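Local atomic coordinates of sulfate adenylyltransferase (Allochromatium vinosum, PDB entry 4DNX), a protein that catalyses the reaction of sulfate with ATP to give adenosine 5'-phosphosulfate and diphosphate. Residues R23-A28 / Q162-S167; G50-L55 / Y265-L270; Q134-S139 / P144-F149; P274-L279 / D297-G302. All coordinates share one frame; numbering follows the deposited sequence. Where two conformers were deposited one is given.

In the fold
Contact 1 stays inside the PUA-like domain, setting helix 18-28 against the end of strand 155-163; it is the most peripheral of the four and only partly buried. Contact 2, near the centre of the chain, is wholly buried and aromatic, and joins that domain to the Rossmann-like one. Contact 3, buried though farther from the centre, returns to the PUA-like domain, where helices 125-136 and 144-149 meet through a tyrosine and a water. Contact 4 lies in the Rossmann-like domain and is partly buried, with a glutamate whose bonds run to backbone amides. Contacts 2, 3 and 4 touch: E276 bonds to L270, L270 O packs on Y136, and V135 O on R275. Contact 1 stands apart.

Contact 1 of 4, residues R23-A28 / Q162-S167; sequences RLSSEA and QVLNFS
The flat amide of Q162 meets L24 face-on: CD1 of L24 stands over one face, 3.5 Å from NE2, and CD2 lies on the same side but out past OE1, at 3.9 Å. Here, in the PUA-like domain, helix 18-28 lies against the end of strand 155-163, which belongs to a mixed sheet. The Q162 side chain is extended beyond CG (chi2 164°) and crosses that of L24 at about a right angle, which spreads the amide under the leucine's fork. A glutamine suits this border because its flat face can take methyl groups while OE1 keeps a weak hydrogen bond from R98, the arginine that also makes a salt bridge with E27 on the helix. A bound MES molecule, probably from the crystallisation liquor, comes within about 4 Å of the Q162 side chain.

L164, just past the strand, supplies the apolar half. Its CG lies anti to the carbonyl carbon (chi1 -61°), and its two methyls divide between neighbouring helix residues. CD2 meets CB of L24 at 4.0 Å, whereas CD1 rests 3.7 Å from OG of S25. That hydroxyl is turned back to the carbonyl O of H21, one helical turn earlier, so a small polar residue can sit beside a leucine methyl with its bonding need met. No hydrogen bond joins the two segments. Beyond L164 the chain bends through an Asx turn, in which N165 OD1 accepts from S167 N at 3.0 Å, on a lone pair in the carbonyl plane, with an N-H...O angle of 150°.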
loop_
_atom_site.group_PDB
_atom_site.type_symbol
_atom_site.label_atom_id
_atom_site.label_comp_id
_atom_site.label_asym_id
_atom_site.label_seq_id
_atom_site.Cartn_x
_atom_site.Cartn_y
_atom_site.Cartn_z
ATOM N N ARG A 23 -4.404 -21.393 0.923
ATOM C CA ARG A 23 -4.362 -22.758 0.366
ATOM C C ARG A 23 -3.221 -22.948 -0.649
ATOM O O ARG A 23 -2.534 -24.005 -0.632
ATOM C CB ARG A 23 -5.698 -23.117 -0.275
ATOM C CG ARG A 23 -6.758 -23.396 0.778
ATOM C CD ARG A 23 -8.183 -23.251 0.249
ATOM N NE ARG A 23 -8.513 -24.289 -0.716
ATOM C CZ ARG A 23 -9.120 -25.435 -0.421
ATOM N NH1 ARG A 23 -9.466 -25.713 0.833
ATOM N NH2 ARG A 23 -9.368 -26.312 -1.384
ATOM N N LEU A 24 -3.028 -21.942 -1.507
ATOM C CA LEU A 24 -1.970 -21.983 -2.519
ATOM C C LEU A 24 -0.582 -21.919 -1.872
ATOM O O LEU A 24 0.351 -22.634 -2.287
ATOM C CB LEU A 24 -2.139 -20.846 -3.545
ATOM C CG LEU A 24 -3.283 -21.107 -4.552
ATOM C CD1 LEU A 24 -3.569 -19.894 -5.483
ATOM C CD2 LEU A 24 -2.994 -22.342 -5.401
ATOM N N SER A 25 -0.440 -21.041 -0.881
ATOM C CA SER A 25 0.836 -20.933 -0.151
ATOM C C SER A 25 1.192 -22.274 0.482
ATOM O O SER A 25 2.360 -22.713 0.441
ATOM C CB SER A 25 0.745 -19.893 0.967
ATOM O OG SER A 25 0.742 -18.640 0.361
ATOM N N SER A 26 0.190 -22.920 1.074
ATOM C CA SER A 26 0.407 -24.232 1.683
ATOM C C SER A 26 0.821 -25.261 0.649
ATOM O O SER A 26 1.776 -26.028 0.867
ATOM C CB SER A 26 -0.865 -24.702 2.394
ATOM O OG SER A 26 -0.928 -24.115 3.669
ATOM N N GLU A 27 0.104 -25.280 -0.472
ATOM C CA GLU A 27 0.385 -26.207 -1.578
ATOM C C GLU A 27 1.789 -26.017 -2.125
ATOM O O GLU A 27 2.468 -27.000 -2.447
ATOM C CB GLU A 27 -0.600 -25.978 -2.732
ATOM C CG GLU A 27 -0.540 -27.048 -3.817
ATOM C CD GLU A 27 -1.375 -26.738 -5.064
ATOM O OE1 GLU A 27 -2.088 -25.702 -5.092
ATOM O OE2 GLU A 27 -1.305 -27.541 -6.043
ATOM N N ALA A 28 2.183 -24.756 -2.267
ATOM C CA ALA A 28 3.458 -24.438 -2.901
ATOM C C ALA A 28 4.655 -24.997 -2.130
ATOM O O ALA A 28 5.710 -25.260 -2.737
ATOM C CB ALA A 28 3.596 -22.907 -3.124
ATOM N N GLN A 162 -0.275 -17.739 -10.702
ATOM C CA GLN A 162 -1.001 -17.140 -9.563
ATOM C C GLN A 162 0.082 -16.582 -8.650
ATOM O O GLN A 162 0.927 -17.337 -8.136
ATOM C CB GLN A 162 -1.835 -18.202 -8.841
ATOM C CG GLN A 162 -2.927 -18.781 -9.733
ATOM C CD GLN A 162 -3.503 -20.095 -9.171
ATOM O OE1 GLN A 162 -2.818 -21.141 -9.075
ATOM N NE2 GLN A 162 -4.745 -20.040 -8.791
ATOM N N VAL A 163 0.027 -15.272 -8.426
ATOM C CA VAL A 163 1.058 -14.523 -7.673
ATOM C C VAL A 163 0.672 -14.365 -6.200
ATOM O O VAL A 163 -0.483 -14.011 -5.889
ATOM C CB VAL A 163 1.333 -13.172 -8.338
ATOM C CG1 VAL A 163 2.383 -12.403 -7.505
ATOM C CG2 VAL A 163 1.763 -13.381 -9.823
ATOM N N LEU A 164 1.593 -14.701 -5.286
ATOM C CA LEU A 164 1.306 -14.770 -3.856
ATOM C C LEU A 164 1.775 -13.541 -3.078
ATOM O O LEU A 164 1.336 -13.284 -1.951
ATOM C CB LEU A 164 1.928 -16.053 -3.248
ATOM C CG LEU A 164 1.384 -17.345 -3.867
ATOM C CD1 LEU A 164 2.002 -18.520 -3.095
ATOM C CD2 LEU A 164 -0.140 -17.432 -3.782
ATOM N N ASN A 165 2.710 -12.810 -3.661
ATOM C CA ASN A 165 3.217 -11.571 -3.020
ATOM C C ASN A 165 3.906 -10.710 -4.041
ATOM O O ASN A 165 4.044 -11.092 -5.237
ATOM C CB ASN A 165 4.155 -11.877 -1.837
ATOM C CG ASN A 165 5.356 -12.707 -2.241
ATOM O OD1 ASN A 165 6.258 -12.218 -2.931
ATOM N ND2 ASN A 165 5.361 -13.982 -1.820
ATOM N N PHE A 166 4.304 -9.509 -3.595
ATOM C CA PHE A 166 4.983 -8.562 -4.487
ATOM C C PHE A 166 6.431 -8.389 -4.145
ATOM O O PHE A 166 7.017 -7.312 -4.412
ATOM C CB PHE A 166 4.228 -7.231 -4.459
ATOM C CG PHE A 166 2.783 -7.374 -4.920
ATOM C CD1 PHE A 166 2.506 -7.818 -6.209
ATOM C CD2 PHE A 166 1.715 -7.012 -4.109
ATOM C CE1 PHE A 166 1.194 -7.961 -6.672
ATOM C CE2 PHE A 166 0.376 -7.130 -4.594
ATOM C CZ PHE A 166 0.119 -7.599 -5.862
ATOM N N SER A 167 7.016 -9.443 -3.592
ATOM C CA SER A 167 8.493 -9.490 -3.407
ATOM C C SER A 167 8.964 -8.353 -2.434
ATOM O O SER A 167 8.187 -7.810 -1.584
ATOM C CB SER A 167 9.157 -9.475 -4.802
ATOM O OG SER A 167 10.590 -9.702 -4.750
#

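Contact 2 of 4, residues G50-L55 / Y265-L270; sequences GYFSPL and YGFDML
Y51 and F52 occupy the two corners of a type I turn that starts at G50 and reach from there to Y265 and F267. G50 closes helix 38-48 with a Schellman motif; at its phi of 85° a side chain would jam against the preceding carbonyl, so glycine suits the place. Y51 comes next, its OH 3.7 Å from CB of Y265. Only that CB is touched: with chi1 at 70° the Y265 ring turns from Y51 and stacks on H227. The Y51 hydroxyl is held by R178 O and H227 NE2, a polar end well supplied in a buried place.

F52 follows with a purely apolar contact. Its CZ approaches CE1 of F267 at 3.7 Å, edge toward face, in an offset T-shaped pair with planes at 85° and centroids 5.5 Å apart. L279 of helix 274-287 packs on both rings. At S53 the turn closes, and its carbonyl takes bonds from Y282 and N286.

The two segments share no hydrogen bond. Between them the attraction is van der Waals and edge-to-face, while the bonds of Y51 and S53 to R178, H227, Y282 and N286 add polar links across the same boundary between the PUA-like and Rossmann-like domains.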
loop_
_atom_site.group_PDB
_atom_site.type_symbol
_atom_site.label_atom_id
_atom_site.label_comp_id
_atom_site.label_asym_id
_atom_site.label_seq_id
_atom_site.Cartn_x
_atom_site.Cartn_y
_atom_site.Cartn_z
ATOM N N GLY A 50 -1.348 -6.245 -11.881
ATOM C CA GLY A 50 -2.282 -5.762 -12.925
ATOM C C GLY A 50 -1.654 -4.839 -13.978
ATOM O O GLY A 50 -2.327 -4.411 -14.936
ATOM N N TYR A 51 -0.372 -4.521 -13.834
ATOM C CA TYR A 51 0.285 -3.663 -14.812
ATOM C C TYR A 51 0.354 -4.307 -16.218
ATOM O O TYR A 51 0.327 -3.598 -17.237
ATOM C CB TYR A 51 1.685 -3.321 -14.337
ATOM C CG TYR A 51 1.703 -2.308 -13.196
ATOM C CD1 TYR A 51 1.337 -0.970 -13.428
ATOM C CD2 TYR A 51 2.105 -2.685 -11.900
ATOM C CE1 TYR A 51 1.352 -0.029 -12.384
ATOM C CE2 TYR A 51 2.146 -1.792 -10.841
ATOM C CZ TYR A 51 1.768 -0.436 -11.098
ATOM O OH TYR A 51 1.827 0.464 -10.070
ATOM N N PHE A 52 0.479 -5.645 -16.282
ATOM C CA PHE A 52 0.577 -6.331 -17.575
ATOM C C PHE A 52 -0.732 -7.033 -17.939
ATOM O O PHE A 52 -0.781 -7.977 -18.739
ATOM C CB PHE A 52 1.761 -7.318 -17.576
ATOM C CG PHE A 52 3.130 -6.669 -17.546
ATOM C CD1 PHE A 52 3.335 -5.279 -17.706
ATOM C CD2 PHE A 52 4.226 -7.470 -17.313
ATOM C CE1 PHE A 52 4.626 -4.737 -17.687
ATOM C CE2 PHE A 52 5.553 -6.931 -17.277
ATOM C CZ PHE A 52 5.747 -5.596 -17.443
ATOM N N SER A 53 -1.834 -6.505 -17.405
ATOM C CA SER A 53 -3.133 -7.034 -17.788
ATOM C C SER A 53 -3.475 -6.865 -19.281
ATOM O O SER A 53 -3.008 -5.874 -19.886
ATOM C CB SER A 53 -4.235 -6.262 -17.004
ATOM O OG SER A 53 -5.558 -6.689 -17.381
ATOM N N PRO A 54 -3.808 -7.986 -19.908
ATOM C CA PRO A 54 -4.730 -8.981 -19.365
ATOM C C PRO A 54 -3.956 -10.306 -19.474
ATOM O O PRO A 54 -4.574 -11.393 -19.482
ATOM C CB PRO A 54 -5.918 -8.972 -20.339
ATOM C CG PRO A 54 -5.294 -8.677 -21.643
ATOM C CD PRO A 54 -4.195 -7.665 -21.315
ATOM N N LEU A 55 -2.625 -10.250 -19.578
ATOM C CA LEU A 55 -1.867 -11.497 -19.787
ATOM C C LEU A 55 -1.898 -12.406 -18.558
ATOM O O LEU A 55 -1.950 -11.946 -17.408
ATOM C CB LEU A 55 -0.407 -11.185 -20.171
ATOM C CG LEU A 55 -0.156 -10.876 -21.660
ATOM C CD1 LEU A 55 -0.966 -9.723 -22.157
ATOM C CD2 LEU A 55 1.321 -10.550 -21.854
ATOM N N TYR A 265 6.391 1.383 -8.324
ATOM C CA TYR A 265 6.182 0.045 -8.837
ATOM C C TYR A 265 7.532 -0.655 -8.907
ATOM O O TYR A 265 8.572 -0.023 -8.789
ATOM C CB TYR A 265 5.532 0.105 -10.233
ATOM C CG TYR A 265 6.448 0.633 -11.317
ATOM C CD1 TYR A 265 6.792 1.975 -11.373
ATOM C CD2 TYR A 265 7.062 -0.260 -12.219
ATOM C CE1 TYR A 265 7.636 2.437 -12.336
ATOM C CE2 TYR A 265 7.941 0.204 -13.199
ATOM C CZ TYR A 265 8.227 1.549 -13.222
ATOM O OH TYR A 265 9.058 2.023 -14.205
ATOM N N GLY A 266 7.480 -1.971 -9.106
ATOM C CA GLY A 266 8.731 -2.765 -9.165
ATOM C C GLY A 266 8.846 -3.579 -10.450
ATOM O O GLY A 266 7.978 -4.404 -10.740
ATOM N N PHE A 267 9.947 -3.343 -11.193
ATOM C CA PHE A 267 10.192 -4.001 -12.483
ATOM C C PHE A 267 11.654 -3.674 -12.915
ATOM O O PHE A 267 12.066 -2.509 -12.862
ATOM C CB PHE A 267 9.242 -3.433 -13.551
ATOM C CG PHE A 267 9.415 -4.052 -14.924
ATOM C CD1 PHE A 267 9.123 -5.412 -15.143
ATOM C CD2 PHE A 267 9.855 -3.276 -15.987
ATOM C CE1 PHE A 267 9.273 -5.968 -16.428
ATOM C CE2 PHE A 267 10.005 -3.820 -17.262
ATOM C CZ PHE A 267 9.700 -5.195 -17.472
ATOM N N ASP A 268 12.431 -4.677 -13.323
ATOM C CA ASP A 268 13.836 -4.382 -13.673
ATOM C C ASP A 268 13.885 -3.626 -14.995
ATOM O O ASP A 268 13.276 -4.040 -15.975
ATOM C CB ASP A 268 14.669 -5.675 -13.758
ATOM C CG ASP A 268 14.977 -6.276 -12.384
ATOM O OD1 ASP A 268 14.815 -5.581 -11.349
ATOM O OD2 ASP A 268 15.412 -7.458 -12.323
ATOM N N MET A 269 14.622 -2.510 -15.011
ATOM C CA MET A 269 14.810 -1.751 -16.248
ATOM C C MET A 269 15.398 -2.603 -17.385
ATOM O O MET A 269 16.341 -3.394 -17.163
ATOM C CB MET A 269 15.772 -0.574 -15.997
ATOM C CG MET A 269 15.257 0.501 -15.054
ATOM S SD MET A 269 16.647 1.587 -14.513
ATOM C CE MET A 269 17.111 2.348 -16.064
ATOM N N LEU A 270 14.856 -2.426 -18.597
ATOM C CA LEU A 270 15.400 -3.098 -19.786
ATOM C C LEU A 270 16.488 -2.310 -20.526
ATOM O O LEU A 270 17.239 -2.861 -21.352
ATOM C CB LEU A 270 14.273 -3.438 -20.776
ATOM C CG LEU A 270 13.114 -4.292 -20.258
ATOM C CD1 LEU A 270 12.008 -4.348 -21.275
ATOM C CD2 LEU A 270 13.607 -5.734 -19.977
#

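Contact 3 of 4, residues Q134-S139 / P144-F149; sequences QVYGTS and PGVETF
Packing of ring on backbone comes first: Y136 lies against the first turn of helix 144-149. Over one face of the Y136 ring are G145 C, 3.6 Å above the plane near the rim, and V146 N, above the centre; V135 CG1 covers the opposite face. Glycine suits position G145, since a CB there would fall 2.8 Å from Y136 CE1, a clash.

Apolar contacts add to this. With CG1 of V146 anti to the backbone N (chi1 165°), CG2 is left beside that N and touches Y136 CB at 3.6 Å and T138 CG2 at 3.9 Å. Toward the far end, OH and CE2 of Y136 lie 3.5 and 3.8 Å from CB of F149, and the two rings are inclined at 49°.

The polar link is a single water, 2.6 Å from Y136 OH; the water donates to G145 O at 2.8 Å. G145 O also accepts from F149 N in the helix. Replacing Y136 by a leucine would remove both ring faces and the hydroxyl, and is likely to open a gap above G145 and leave the water without its phenol partner.

Y136, at the end of helix 125-136, thus joins it to helix 144-149 by a flat face on backbone and a hydroxyl that binds water.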
loop_
_atom_site.group_PDB
_atom_site.type_symbol
_atom_site.label_atom_id
_atom_site.label_comp_id
_atom_site.label_asym_id
_atom_site.label_seq_id
_atom_site.Cartn_x
_atom_site.Cartn_y
_atom_site.Cartn_z
ATOM N N GLN A 134 15.600 -7.369 -32.025
ATOM C CA GLN A 134 14.282 -6.714 -32.148
ATOM C C GLN A 134 13.873 -5.911 -30.896
ATOM O O GLN A 134 13.354 -4.776 -31.001
ATOM C CB GLN A 134 13.200 -7.747 -32.512
ATOM C CG GLN A 134 13.367 -8.324 -33.915
ATOM C CD GLN A 134 12.986 -7.318 -34.978
ATOM O OE1 GLN A 134 11.809 -7.033 -35.182
ATOM N NE2 GLN A 134 13.969 -6.754 -35.632
ATOM N N VAL A 135 14.108 -6.476 -29.716
ATOM C CA VAL A 135 13.702 -5.792 -28.461
ATOM C C VAL A 135 14.637 -4.629 -28.108
ATOM O O VAL A 135 14.175 -3.526 -27.761
ATOM C CB VAL A 135 13.610 -6.764 -27.290
ATOM C CG1 VAL A 135 13.377 -6.012 -25.968
ATOM C CG2 VAL A 135 12.453 -7.761 -27.512
ATOM N N TYR A 136 15.941 -4.873 -28.195
ATOM C CA TYR A 136 16.952 -3.913 -27.712
ATOM C C TYR A 136 17.545 -3.017 -28.800
ATOM O O TYR A 136 18.278 -2.070 -28.491
ATOM C CB TYR A 136 18.066 -4.661 -26.935
ATOM C CG TYR A 136 17.509 -5.432 -25.747
ATOM C CD1 TYR A 136 17.265 -4.812 -24.513
ATOM C CD2 TYR A 136 17.191 -6.784 -25.876
ATOM C CE1 TYR A 136 16.713 -5.527 -23.418
ATOM C CE2 TYR A 136 16.659 -7.513 -24.783
ATOM C CZ TYR A 136 16.435 -6.897 -23.571
ATOM O OH TYR A 136 15.896 -7.605 -22.509
ATOM N N GLY A 137 17.244 -3.328 -30.063
ATOM C CA GLY A 137 17.734 -2.555 -31.205
ATOM C C GLY A 137 19.228 -2.632 -31.450
ATOM O O GLY A 137 19.807 -1.761 -32.103
ATOM N N THR A 138 19.858 -3.683 -30.937
ATOM C CA THR A 138 21.298 -3.875 -31.123
ATOM C C THR A 138 21.660 -5.282 -30.712
ATOM O O THR A 138 20.901 -5.941 -29.976
ATOM C CB THR A 138 22.126 -2.916 -30.233
ATOM O OG1 THR A 138 23.521 -3.098 -30.532
ATOM C CG2 THR A 138 21.903 -3.200 -28.760
ATOM N N SER A 139 22.842 -5.713 -31.158
ATOM C CA SER A 139 23.370 -7.003 -30.757
ATOM C C SER A 139 24.589 -6.832 -29.847
ATOM O O SER A 139 25.169 -7.815 -29.372
ATOM C CB SER A 139 23.715 -7.828 -32.002
ATOM O OG SER A 139 22.519 -8.273 -32.624
ATOM N N PRO A 144 23.503 -3.275 -21.485
ATOM C CA PRO A 144 23.238 -4.034 -20.262
ATOM C C PRO A 144 21.952 -4.861 -20.324
ATOM O O PRO A 144 21.858 -5.890 -19.670
ATOM C CB PRO A 144 23.158 -2.953 -19.165
ATOM C CG PRO A 144 22.739 -1.697 -19.909
ATOM C CD PRO A 144 23.354 -1.811 -21.277
ATOM N N GLY A 145 20.976 -4.422 -21.119
ATOM C CA GLY A 145 19.722 -5.148 -21.225
ATOM C C GLY A 145 19.955 -6.398 -22.089
ATOM O O GLY A 145 19.404 -7.430 -21.811
ATOM N N VAL A 146 20.726 -6.259 -23.160
ATOM C CA VAL A 146 21.147 -7.394 -23.996
ATOM C C VAL A 146 21.849 -8.453 -23.119
ATOM O O VAL A 146 21.544 -9.672 -23.230
ATOM C CB VAL A 146 22.089 -6.909 -25.130
ATOM C CG1 VAL A 146 22.833 -8.071 -25.793
ATOM C CG2 VAL A 146 21.287 -6.116 -26.194
ATOM N N GLU A 147 22.764 -7.995 -22.270
ATOM C CA GLU A 147 23.599 -8.921 -21.468
ATOM C C GLU A 147 22.708 -9.702 -20.498
ATOM O O GLU A 147 22.808 -10.922 -20.417
ATOM C CB GLU A 147 24.694 -8.177 -20.708
ATOM C CG GLU A 147 25.662 -9.098 -19.938
ATOM C CD GLU A 147 26.672 -8.308 -19.114
ATOM O OE1 GLU A 147 27.875 -8.322 -19.455
ATOM O OE2 GLU A 147 26.262 -7.643 -18.127
ATOM N N THR A 148 21.820 -9.015 -19.789
ATOM C CA THR A 148 20.899 -9.683 -18.859
ATOM C C THR A 148 20.026 -10.696 -19.569
ATOM O O THR A 148 19.853 -11.832 -19.103
ATOM C CB THR A 148 20.016 -8.616 -18.107
ATOM O OG1 THR A 148 20.889 -7.823 -17.291
ATOM C CG2 THR A 148 18.900 -9.271 -17.255
ATOM N N PHE A 149 19.457 -10.295 -20.714
ATOM C CA PHE A 149 18.494 -11.160 -21.410
ATOM C C PHE A 149 19.180 -12.465 -21.812
ATOM O O PHE A 149 18.586 -13.546 -21.721
ATOM C CB PHE A 149 17.947 -10.416 -22.665
ATOM C CG PHE A 149 16.886 -11.183 -23.445
ATOM C CD1 PHE A 149 15.670 -11.521 -22.841
ATOM C CD2 PHE A 149 17.118 -11.577 -24.768
ATOM C CE1 PHE A 149 14.674 -12.244 -23.568
ATOM C CE2 PHE A 149 16.145 -12.288 -25.503
ATOM C CZ PHE A 149 14.919 -12.605 -24.884
HETATM O O HOH W 1 17.086 -7.429 -20.232
#

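Contact 4 of 4, residues P274-L279 / D297-G302; sequences PREAVL and DHAGVG
E276 and A277, on the first turn of helix 274-287, receive the loop 297-302 through two neighbouring residues, A299 and H298. The E276 side chain is nearly straight: CG is anti to the backbone N (chi1 -173°) and the chain stays extended beyond it, a course that carries the carboxylate alongside the A299 methyl. CB of A299 lies 3.7 Å from OE1 of E276 and 4.0 Å from its CB. The carboxylate itself is spent on the chain just ahead of the helix, OE1 bonding to A272 N and OE2 to L270 N, and these two N-H groups would probably stabilise its charge. With a valine in place of E276, the amides of L270 and A272 are likely to be left without their acceptor and the lead into the helix freer to move.

H298 also has CG anti to its backbone N, and its ring plane stands perpendicular to the plane of CA, CB and CG (chi2 90°). CD2 thereby comes 3.8 Å from CB of A277, while NE2 is held by H280 ND1, farther along the helix. The small A277 lets the imidazole carbon come close to the helix.

The loop keeps this pose through a type II turn, closed by G300 N to D297 O at 3.1 Å. H298 and A299 are its corners, and A299 takes the left-handed angles (phi 59°) that aim its CB at the helix; its backbone also bonds with G273. Helix 274-287 is the connection between parallel strands 260-266 and 291-294, which have 223-230 and 195-200 between them in the sheet, and the loop leaves the latter strand of the connected pair, 291-294: a beta-alpha-beta crossover of the Rossmann-like fold.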
loop_
_atom_site.group_PDB
_atom_site.type_symbol
_atom_site.label_atom_id
_atom_site.label_comp_id
_atom_site.label_asym_id
_atom_site.label_seq_id
_atom_site.Cartn_x
_atom_site.Cartn_y
_atom_site.Cartn_z
ATOM N N PRO A 274 13.227 3.194 -27.076
ATOM C CA PRO A 274 11.902 3.286 -27.701
ATOM C C PRO A 274 11.027 2.059 -27.443
ATOM O O PRO A 274 9.827 2.196 -27.147
ATOM C CB PRO A 274 12.197 3.441 -29.181
ATOM C CG PRO A 274 13.622 3.954 -29.272
ATOM C CD PRO A 274 14.324 3.561 -28.003
ATOM N N ARG A 275 11.578 0.847 -27.553
ATOM C CA ARG A 275 10.721 -0.301 -27.197
ATOM C C ARG A 275 10.201 -0.320 -25.732
ATOM O O ARG A 275 9.052 -0.730 -25.474
ATOM C CB ARG A 275 11.382 -1.624 -27.524
ATOM C CG ARG A 275 10.428 -2.828 -27.305
ATOM C CD ARG A 275 9.229 -2.862 -28.336
ATOM N NE ARG A 275 9.707 -3.179 -29.661
ATOM C CZ ARG A 275 9.677 -4.408 -30.195
ATOM N NH1 ARG A 275 9.100 -5.413 -29.556
ATOM N NH2 ARG A 275 10.194 -4.614 -31.379
ATOM N N GLU A 276 11.029 0.123 -24.786
ATOM C CA GLU A 276 10.640 0.143 -23.400
ATOM C C GLU A 276 9.619 1.261 -23.161
ATOM O O GLU A 276 8.739 1.111 -22.315
ATOM C CB GLU A 276 11.861 0.302 -22.495
ATOM C CG GLU A 276 11.544 0.157 -21.034
ATOM C CD GLU A 276 12.770 -0.123 -20.194
ATOM O OE1 GLU A 276 13.864 0.218 -20.690
ATOM O OE2 GLU A 276 12.617 -0.666 -19.066
ATOM N N ALA A 277 9.723 2.352 -23.946
ATOM C CA ALA A 277 8.762 3.455 -23.838
ATOM C C ALA A 277 7.347 2.955 -24.173
ATOM O O ALA A 277 6.371 3.384 -23.541
ATOM C CB ALA A 277 9.171 4.649 -24.747
ATOM N N VAL A 278 7.223 2.045 -25.148
ATOM C CA VAL A 278 5.909 1.479 -25.456
ATOM C C VAL A 278 5.378 0.632 -24.279
ATOM O O VAL A 278 4.159 0.682 -23.949
ATOM C CB VAL A 278 5.940 0.647 -26.767
ATOM C CG1 VAL A 278 4.554 0.089 -27.062
ATOM C CG2 VAL A 278 6.433 1.572 -27.921
ATOM N N LEU A 279 6.260 -0.166 -23.688
ATOM C CA LEU A 279 5.877 -0.929 -22.493
ATOM C C LEU A 279 5.398 -0.001 -21.361
ATOM O O LEU A 279 4.356 -0.262 -20.720
ATOM C CB LEU A 279 7.061 -1.775 -22.020
ATOM C CG LEU A 279 6.718 -2.667 -20.835
ATOM C CD1 LEU A 279 5.628 -3.702 -21.237
ATOM C CD2 LEU A 279 8.015 -3.374 -20.341
ATOM N N ASP A 297 15.784 10.905 -25.002
ATOM C CA ASP A 297 16.497 9.698 -24.599
ATOM C C ASP A 297 15.775 8.855 -23.573
ATOM O O ASP A 297 16.378 8.210 -22.728
ATOM C CB ASP A 297 17.927 10.057 -24.156
ATOM C CG ASP A 297 18.788 10.543 -25.334
ATOM O OD1 ASP A 297 19.350 11.676 -25.274
ATOM O OD2 ASP A 297 18.891 9.787 -26.348
ATOM N N HIS A 298 14.442 8.858 -23.626
ATOM C CA HIS A 298 13.668 8.117 -22.657
ATOM C C HIS A 298 14.056 6.633 -22.616
ATOM O O HIS A 298 14.105 6.002 -23.666
ATOM C CB HIS A 298 12.180 8.296 -22.965
ATOM C CG HIS A 298 11.278 7.675 -21.943
ATOM N ND1 HIS A 298 10.831 8.361 -20.831
ATOM C CD2 HIS A 298 10.765 6.424 -21.849
ATOM C CE1 HIS A 298 10.047 7.566 -20.113
ATOM N NE2 HIS A 298 10.007 6.381 -20.701
ATOM N N ALA A 299 14.331 6.130 -21.407
ATOM C CA ALA A 299 14.698 4.715 -21.141
ATOM C C ALA A 299 15.962 4.253 -21.888
ATOM O O ALA A 299 16.187 3.041 -22.059
ATOM C CB ALA A 299 13.515 3.788 -21.464
ATOM N N GLY A 300 16.782 5.203 -22.301
ATOM C CA GLY A 300 17.970 4.921 -23.129
ATOM C C GLY A 300 19.202 4.525 -22.336
ATOM O O GLY A 300 19.202 4.538 -21.094
ATOM N N VAL A 301 20.216 4.109 -23.078
ATOM C CA VAL A 301 21.561 3.805 -22.555
ATOM C C VAL A 301 22.526 4.026 -23.704
ATOM O O VAL A 301 22.143 3.879 -24.873
ATOM C CB VAL A 301 21.630 2.343 -21.988
ATOM C CG1 VAL A 301 21.417 1.303 -23.059
ATOM C CG2 VAL A 301 22.906 2.099 -21.204
ATOM N N GLY A 302 23.767 4.410 -23.384
ATOM C CA GLY A 302 24.834 4.522 -24.387
ATOM C C GLY A 302 24.421 5.398 -25.557
ATOM O O GLY A 302 23.758 6.427 -25.368
#